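Local coordinates for protein complement C1r subcomponent (Homo sapiens, PDB 6F1D) that is a serine protease of the complement C1 complex, probably pairing with C1s through calcium-binding CUB domains such as this one, at residues G39-E53 against G103-I117. Numbering follows the deposited sequence.
Unlike the reference sequence in segment 39-53: E53 (reference Asp). With CA (calcium ion), chain B.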
loop_
_atom_site.group_PDB
_atom_site.type_symbol
_atom_site.label_atom_id
_atom_site.label_comp_id
_atom_site.label_asym_id
_atom_site.label_seq_id
_atom_site.Cartn_x
_atom_site.Cartn_y
_atom_site.Cartn_z
ATOM N N GLY A 39 -1.588 16.433 14.671
ATOM C CA GLY A 39 -1.573 15.891 16.011
ATOM C C GLY A 39 -1.974 14.442 16.118
ATOM O O GLY A 39 -2.058 13.926 17.235
ATOM N N LEU A 40 -2.247 13.775 14.999
ATOM C CA LEU A 40 -2.337 12.329 14.951
ATOM C C LEU A 40 -1.232 11.823 14.043
ATOM O O LEU A 40 -0.829 12.506 13.101
ATOM C CB LEU A 40 -3.680 11.852 14.415
ATOM C CG LEU A 40 -4.965 12.100 15.201
ATOM C CD1 LEU A 40 -6.094 11.500 14.421
ATOM C CD2 LEU A 40 -4.925 11.508 16.626
ATOM N N THR A 41 -0.747 10.627 14.319
ATOM C CA THR A 41 0.240 9.987 13.467
ATOM C C THR A 41 -0.281 8.629 13.021
ATOM O O THR A 41 -0.997 7.948 13.756
ATOM C CB THR A 41 1.590 9.848 14.185
ATOM O OG1 THR A 41 2.455 8.995 13.440
ATOM C CG2 THR A 41 1.416 9.270 15.551
ATOM N N LEU A 42 0.079 8.241 11.805
ATOM C CA LEU A 42 -0.475 7.053 11.168
ATOM C C LEU A 42 0.459 5.876 11.362
ATOM O O LEU A 42 1.685 6.018 11.226
ATOM C CB LEU A 42 -0.709 7.277 9.680
ATOM C CG LEU A 42 -1.894 8.188 9.478
ATOM C CD1 LEU A 42 -1.740 8.845 8.120
ATOM C CD2 LEU A 42 -3.161 7.290 9.550
ATOM N N HIS A 43 -0.126 4.747 11.762
ATOM C CA HIS A 43 0.538 3.454 11.847
ATOM C C HIS A 43 -0.084 2.510 10.824
ATOM O O HIS A 43 -1.321 2.422 10.719
ATOM C CB HIS A 43 0.381 2.855 13.246
ATOM C CG HIS A 43 1.111 3.600 14.314
ATOM N ND1 HIS A 43 2.159 3.050 15.017
ATOM C CD2 HIS A 43 0.910 4.830 14.836
ATOM C CE1 HIS A 43 2.586 3.919 15.920
ATOM N NE2 HIS A 43 1.847 5.012 15.825
ATOM N N LEU A 44 0.757 1.795 10.078
ATOM C CA LEU A 44 0.282 0.873 9.035
ATOM C C LEU A 44 0.695 -0.545 9.392
ATOM O O LEU A 44 1.838 -0.788 9.830
ATOM C CB LEU A 44 0.890 1.218 7.665
ATOM C CG LEU A 44 0.853 2.661 7.172
ATOM C CD1 LEU A 44 1.500 2.683 5.794
ATOM C CD2 LEU A 44 -0.580 3.108 7.079
ATOM N N LYS A 45 -0.237 -1.474 9.212
ATOM C CA LYS A 45 0.007 -2.870 9.494
ATOM C C LYS A 45 -0.519 -3.718 8.343
ATOM O O LYS A 45 -1.727 -3.775 8.129
ATOM C CB LYS A 45 -0.719 -3.267 10.771
ATOM C CG LYS A 45 -0.646 -4.716 10.959
ATOM C CD LYS A 45 -1.794 -5.225 11.791
ATOM C CE LYS A 45 -1.358 -6.490 12.401
ATOM N NZ LYS A 45 -0.245 -6.340 13.382
ATOM N N PHE A 46 0.354 -4.440 7.672
ATOM C CA PHE A 46 -0.125 -5.295 6.601
ATOM C C PHE A 46 -0.620 -6.616 7.137
ATOM O O PHE A 46 -0.008 -7.201 8.029
ATOM C CB PHE A 46 0.990 -5.525 5.600
ATOM C CG PHE A 46 1.207 -4.339 4.702
ATOM C CD1 PHE A 46 0.516 -4.247 3.510
ATOM C CD2 PHE A 46 2.034 -3.303 5.082
ATOM C CE1 PHE A 46 0.680 -3.122 2.668
ATOM C CE2 PHE A 46 2.214 -2.186 4.258
ATOM C CZ PHE A 46 1.546 -2.107 3.047
ATOM N N LEU A 47 -1.659 -7.136 6.504
ATOM C CA LEU A 47 -2.216 -8.427 6.820
ATOM C C LEU A 47 -1.613 -9.499 5.928
ATOM O O LEU A 47 -0.911 -9.210 4.964
ATOM C CB LEU A 47 -3.729 -8.383 6.681
ATOM C CG LEU A 47 -4.416 -7.545 7.783
ATOM C CD1 LEU A 47 -3.723 -7.675 9.127
ATOM C CD2 LEU A 47 -4.518 -6.104 7.454
ATOM N N GLU A 48 -1.860 -10.750 6.282
ATOM C CA GLU A 48 -1.514 -11.836 5.371
ATOM C C GLU A 48 -2.776 -12.388 4.719
ATOM O O GLU A 48 -3.832 -12.404 5.347
ATOM C CB GLU A 48 -0.792 -12.969 6.117
ATOM C CG GLU A 48 0.461 -12.490 6.826
ATOM C CD GLU A 48 1.303 -13.611 7.434
ATOM O OE1 GLU A 48 2.522 -13.387 7.632
ATOM O OE2 GLU A 48 0.755 -14.703 7.726
ATOM N N PRO A 49 -2.717 -12.856 3.472
ATOM C CA PRO A 49 -1.588 -12.917 2.553
ATOM C C PRO A 49 -1.160 -11.580 1.989
ATOM O O PRO A 49 -1.936 -10.633 1.843
ATOM C CB PRO A 49 -2.112 -13.806 1.424
ATOM C CG PRO A 49 -3.573 -13.488 1.411
ATOM C CD PRO A 49 -3.914 -13.476 2.879
ATOM N N PHE A 50 0.128 -11.531 1.682
ATOM C CA PHE A 50 0.759 -10.424 0.977
ATOM C C PHE A 50 1.456 -11.076 -0.197
ATOM O O PHE A 50 2.226 -12.020 -0.003
ATOM C CB PHE A 50 1.760 -9.694 1.877
ATOM C CG PHE A 50 2.459 -8.522 1.215
ATOM C CD1 PHE A 50 3.647 -8.696 0.514
ATOM C CD2 PHE A 50 1.946 -7.269 1.339
ATOM C CE1 PHE A 50 4.289 -7.589 -0.071
ATOM C CE2 PHE A 50 2.565 -6.183 0.787
ATOM C CZ PHE A 50 3.737 -6.341 0.071
ATOM N N ASP A 51 1.147 -10.631 -1.416
ATOM C CA ASP A 51 1.699 -11.311 -2.591
ATOM C C ASP A 51 1.702 -10.313 -3.750
ATOM O O ASP A 51 0.657 -10.071 -4.363
ATOM C CB ASP A 51 0.899 -12.580 -2.905
ATOM C CG ASP A 51 1.323 -13.237 -4.204
ATOM O OD1 ASP A 51 2.512 -13.054 -4.598
ATOM O OD2 ASP A 51 0.477 -13.946 -4.821
ATOM N N ILE A 52 2.855 -9.700 -3.988
ATOM C CA ILE A 52 3.048 -8.816 -5.134
ATOM C C ILE A 52 4.124 -9.473 -5.981
ATOM O O ILE A 52 5.161 -9.890 -5.448
ATOM C CB ILE A 52 3.461 -7.401 -4.702
ATOM C CG1 ILE A 52 2.365 -6.764 -3.824
ATOM C CG2 ILE A 52 3.816 -6.494 -5.936
ATOM C CD1 ILE A 52 2.692 -5.365 -3.361
ATOM N N GLU A 53 3.878 -9.570 -7.283
ATOM C CA GLU A 53 4.766 -10.332 -8.154
ATOM C C GLU A 53 6.196 -9.783 -8.049
ATOM O O GLU A 53 6.396 -8.554 -8.002
ATOM C CB GLU A 53 4.224 -10.250 -9.597
ATOM C CG GLU A 53 5.065 -11.002 -10.668
ATOM C CD GLU A 53 4.593 -10.701 -12.088
ATOM O OE1 GLU A 53 4.884 -11.493 -13.010
ATOM O OE2 GLU A 53 3.953 -9.654 -12.302
ATOM N N GLY A 103 0.323 -11.577 -14.936
ATOM C CA GLY A 103 0.554 -12.295 -13.700
ATOM C C GLY A 103 -0.707 -12.370 -12.839
ATOM O O GLY A 103 -1.645 -11.576 -12.973
ATOM N N ASP A 104 -0.713 -13.359 -11.942
ATOM C CA ASP A 104 -1.814 -13.626 -11.020
ATOM C C ASP A 104 -1.186 -13.632 -9.624
ATOM O O ASP A 104 -0.542 -14.612 -9.239
ATOM C CB ASP A 104 -2.478 -14.961 -11.327
ATOM C CG ASP A 104 -3.460 -14.877 -12.515
ATOM O OD1 ASP A 104 -4.399 -14.038 -12.459
ATOM O OD2 ASP A 104 -3.292 -15.646 -13.489
ATOM N N SER A 105 -1.305 -12.531 -8.900
ATOM C CA SER A 105 -0.787 -12.420 -7.541
ATOM C C SER A 105 -1.911 -11.904 -6.668
ATOM O O SER A 105 -2.753 -11.106 -7.119
ATOM C CB SER A 105 0.436 -11.471 -7.448
ATOM O OG SER A 105 1.248 -11.570 -8.606
ATOM N N ARG A 106 -1.891 -12.305 -5.402
ATOM C CA ARG A 106 -3.070 -12.071 -4.575
ATOM C C ARG A 106 -3.178 -10.632 -4.096
ATOM O O ARG A 106 -4.286 -10.193 -3.779
ATOM C CB ARG A 106 -3.080 -13.035 -3.392
ATOM C CG ARG A 106 -3.176 -14.505 -3.848
ATOM C CD ARG A 106 -3.081 -15.436 -2.695
ATOM N NE ARG A 106 -4.399 -15.676 -2.143
ATOM C CZ ARG A 106 -4.619 -16.387 -1.042
ATOM N NH1 ARG A 106 -3.590 -16.927 -0.390
ATOM N NH2 ARG A 106 -5.865 -16.560 -0.602
ATOM N N GLY A 107 -2.067 -9.874 -4.019
ATOM C CA GLY A 107 -2.152 -8.452 -3.668
ATOM C C GLY A 107 -1.880 -8.156 -2.198
ATOM O O GLY A 107 -1.227 -8.937 -1.500
ATOM N N TRP A 108 -2.417 -7.059 -1.673
ATOM C CA TRP A 108 -2.028 -6.681 -0.318
ATOM C C TRP A 108 -3.238 -6.056 0.348
ATOM O O TRP A 108 -4.160 -5.573 -0.320
ATOM C CB TRP A 108 -0.853 -5.683 -0.333
ATOM C CG TRP A 108 -1.131 -4.555 -1.274
ATOM C CD1 TRP A 108 -0.840 -4.524 -2.604
ATOM C CD2 TRP A 108 -1.826 -3.322 -0.994
ATOM N NE1 TRP A 108 -1.245 -3.330 -3.150
ATOM C CE2 TRP A 108 -1.874 -2.589 -2.195
ATOM C CE3 TRP A 108 -2.383 -2.752 0.169
ATOM C CZ2 TRP A 108 -2.463 -1.333 -2.290
ATOM C CZ3 TRP A 108 -2.973 -1.506 0.059
ATOM C CH2 TRP A 108 -2.992 -0.809 -1.157
ATOM N N LYS A 109 -3.198 -6.036 1.673
ATOM C CA LYS A 109 -4.226 -5.381 2.458
ATOM C C LYS A 109 -3.548 -4.901 3.735
ATOM O O LYS A 109 -2.740 -5.638 4.314
ATOM C CB LYS A 109 -5.356 -6.365 2.799
ATOM C CG LYS A 109 -6.431 -5.822 3.732
ATOM C CD LYS A 109 -7.655 -6.732 3.668
ATOM C CE LYS A 109 -8.698 -6.355 4.698
ATOM N NZ LYS A 109 -9.850 -7.318 4.664
ATOM N N LEU A 110 -3.910 -3.702 4.187
ATOM C CA LEU A 110 -3.348 -3.135 5.410
ATOM C C LEU A 110 -4.482 -2.548 6.225
ATOM O O LEU A 110 -5.559 -2.240 5.701
ATOM C CB LEU A 110 -2.303 -2.044 5.116
ATOM C CG LEU A 110 -2.774 -0.776 4.441
ATOM C CD1 LEU A 110 -3.324 0.217 5.472
ATOM C CD2 LEU A 110 -1.559 -0.103 3.707
ATOM N N ARG A 111 -4.237 -2.428 7.523
ATOM C CA ARG A 111 -5.056 -1.623 8.421
ATOM C C ARG A 111 -4.207 -0.461 8.913
ATOM O O ARG A 111 -3.073 -0.661 9.380
ATOM C CB ARG A 111 -5.550 -2.425 9.617
ATOM C CG ARG A 111 -6.320 -1.578 10.661
ATOM C CD ARG A 111 -7.322 -2.398 11.476
ATOM N NE ARG A 111 -8.246 -1.521 12.203
ATOM C CZ ARG A 111 -8.135 -1.231 13.489
ATOM N NH1 ARG A 111 -7.158 -1.768 14.228
ATOM N NH2 ARG A 111 -9.022 -0.421 14.043
ATOM N N TYR A 112 -4.745 0.748 8.817
ATOM C CA TYR A 112 -4.083 1.897 9.424
ATOM C C TYR A 112 -4.842 2.300 10.680
ATOM O O TYR A 112 -6.074 2.151 10.760
ATOM C CB TYR A 112 -3.970 3.055 8.431
ATOM C CG TYR A 112 -5.239 3.828 8.176
ATOM C CD1 TYR A 112 -5.588 4.902 8.985
ATOM C CD2 TYR A 112 -6.066 3.517 7.096
ATOM C CE1 TYR A 112 -6.770 5.617 8.754
ATOM C CE2 TYR A 112 -7.233 4.223 6.859
ATOM C CZ TYR A 112 -7.577 5.269 7.695
ATOM O OH TYR A 112 -8.726 5.992 7.463
ATOM N N THR A 113 -4.097 2.768 11.674
ATOM C CA THR A 113 -4.676 3.304 12.888
ATOM C C THR A 113 -3.971 4.614 13.163
ATOM O O THR A 113 -2.909 4.882 12.593
ATOM C CB THR A 113 -4.497 2.354 14.068
ATOM O OG1 THR A 113 -3.119 1.893 14.098
ATOM C CG2 THR A 113 -5.473 1.126 13.957
ATOM N N THR A 114 -4.499 5.389 14.099
ATOM C CA THR A 114 -3.896 6.669 14.428
ATOM C C THR A 114 -3.519 6.696 15.900
ATOM O O THR A 114 -4.207 6.134 16.762
ATOM C CB THR A 114 -4.823 7.852 14.093
ATOM O OG1 THR A 114 -6.128 7.602 14.620
ATOM C CG2 THR A 114 -4.966 8.017 12.582
ATOM N N GLU A 115 -2.392 7.328 16.158
ATOM C CA GLU A 115 -1.855 7.535 17.482
ATOM C C GLU A 115 -1.971 9.013 17.797
ATOM O O GLU A 115 -1.686 9.878 16.944
ATOM C CB GLU A 115 -0.394 7.081 17.554
ATOM C CG GLU A 115 0.344 7.517 18.818
ATOM C CD GLU A 115 1.861 7.344 18.716
ATOM O OE1 GLU A 115 2.338 6.593 17.836
ATOM O OE2 GLU A 115 2.582 7.963 19.528
ATOM N N ILE A 116 -2.410 9.288 19.016
ATOM C CA ILE A 116 -2.632 10.649 19.477
ATOM C C ILE A 116 -1.302 11.212 19.964
ATOM O O ILE A 116 -0.650 10.623 20.831
ATOM C CB ILE A 116 -3.687 10.676 20.593
ATOM C CG1 ILE A 116 -5.080 10.397 20.019
ATOM C CG2 ILE A 116 -3.631 11.997 21.324
ATOM C CD1 ILE A 116 -5.495 8.961 20.113
ATOM N N ILE A 117 -0.893 12.335 19.393
ATOM C CA ILE A 117 0.346 12.987 19.799
ATOM C C ILE A 117 0.135 13.758 21.092
ATOM O O ILE A 117 0.896 13.603 22.045
ATOM C CB ILE A 117 0.864 13.904 18.695
ATOM C CG1 ILE A 117 1.448 13.072 17.552
ATOM C CG2 ILE A 117 1.879 14.874 19.247
ATOM C CD1 ILE A 117 1.773 13.906 16.319
HETATM CA CA CA B . 2.171 -8.187 -12.599
HETATM O O HOH W 1 -1.248 -7.955 2.608
HETATM O O HOH W 2 3.047 -13.744 -6.881
HETATM O O HOH W 3 0.637 -9.739 -11.302
HETATM O O HOH W 4 0.182 -7.070 -13.036
#
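H43 carries its ring anti to its own carbonyl carbon (chi1 -68°), while E115 swings CG anti to the backbone N (chi1 168°), and the two ends meet diagonally on the face of the ladder bearing T41 and K45. There NE2 of H43 donates to the anti lone pair of E115 OE1 at 2.6 Å, the oxygen lying near the imidazole plane while ring and carboxylate planes stand 42° apart. CG2 of T41 packs against CB of E115 (3.5 Å), backing the glutamate stem. With an alanine in place of H43, the E115 carboxylate would probably lose this mate and be free to turn. Beneath, strands 40-46 and 109-116 run antiparallel, with paired backbone bonds at T41-E115, H43-T113 and K45-R111.

The other face, bearing L40, L42, L44 and F46, is largely apolar: CD2 of L42 lies alongside CD1 of Y112 (3.5 Å), and CB of L110 sits over one face of the F46 ring, 4.0 Å from its centroid, in a CH-pi contact. After the bond from L47 N to K109 O the ladder breaks; a water accepts the N-H of K109 and lies within hydrogen-bonding distance of the L47 and P49 carbonyls. Pairing resumes at D51-G107, where OD2 of D51 also takes the R106 amide (2.9 Å) from above the carboxylate plane. Beyond, OE2 of E53, a residue differing from the reference sequence, binds calcium at 2.3 Å, the site including D63, D100 and S102. In this CUB beta-sandwich the pair forms the middle of a four-stranded sheet between strands 13-16 and 86-87; F46 from its largely apolar face, and W108 just before strand 109-116, rest on strand 64-69, and L42 and L110 on strand 92-98.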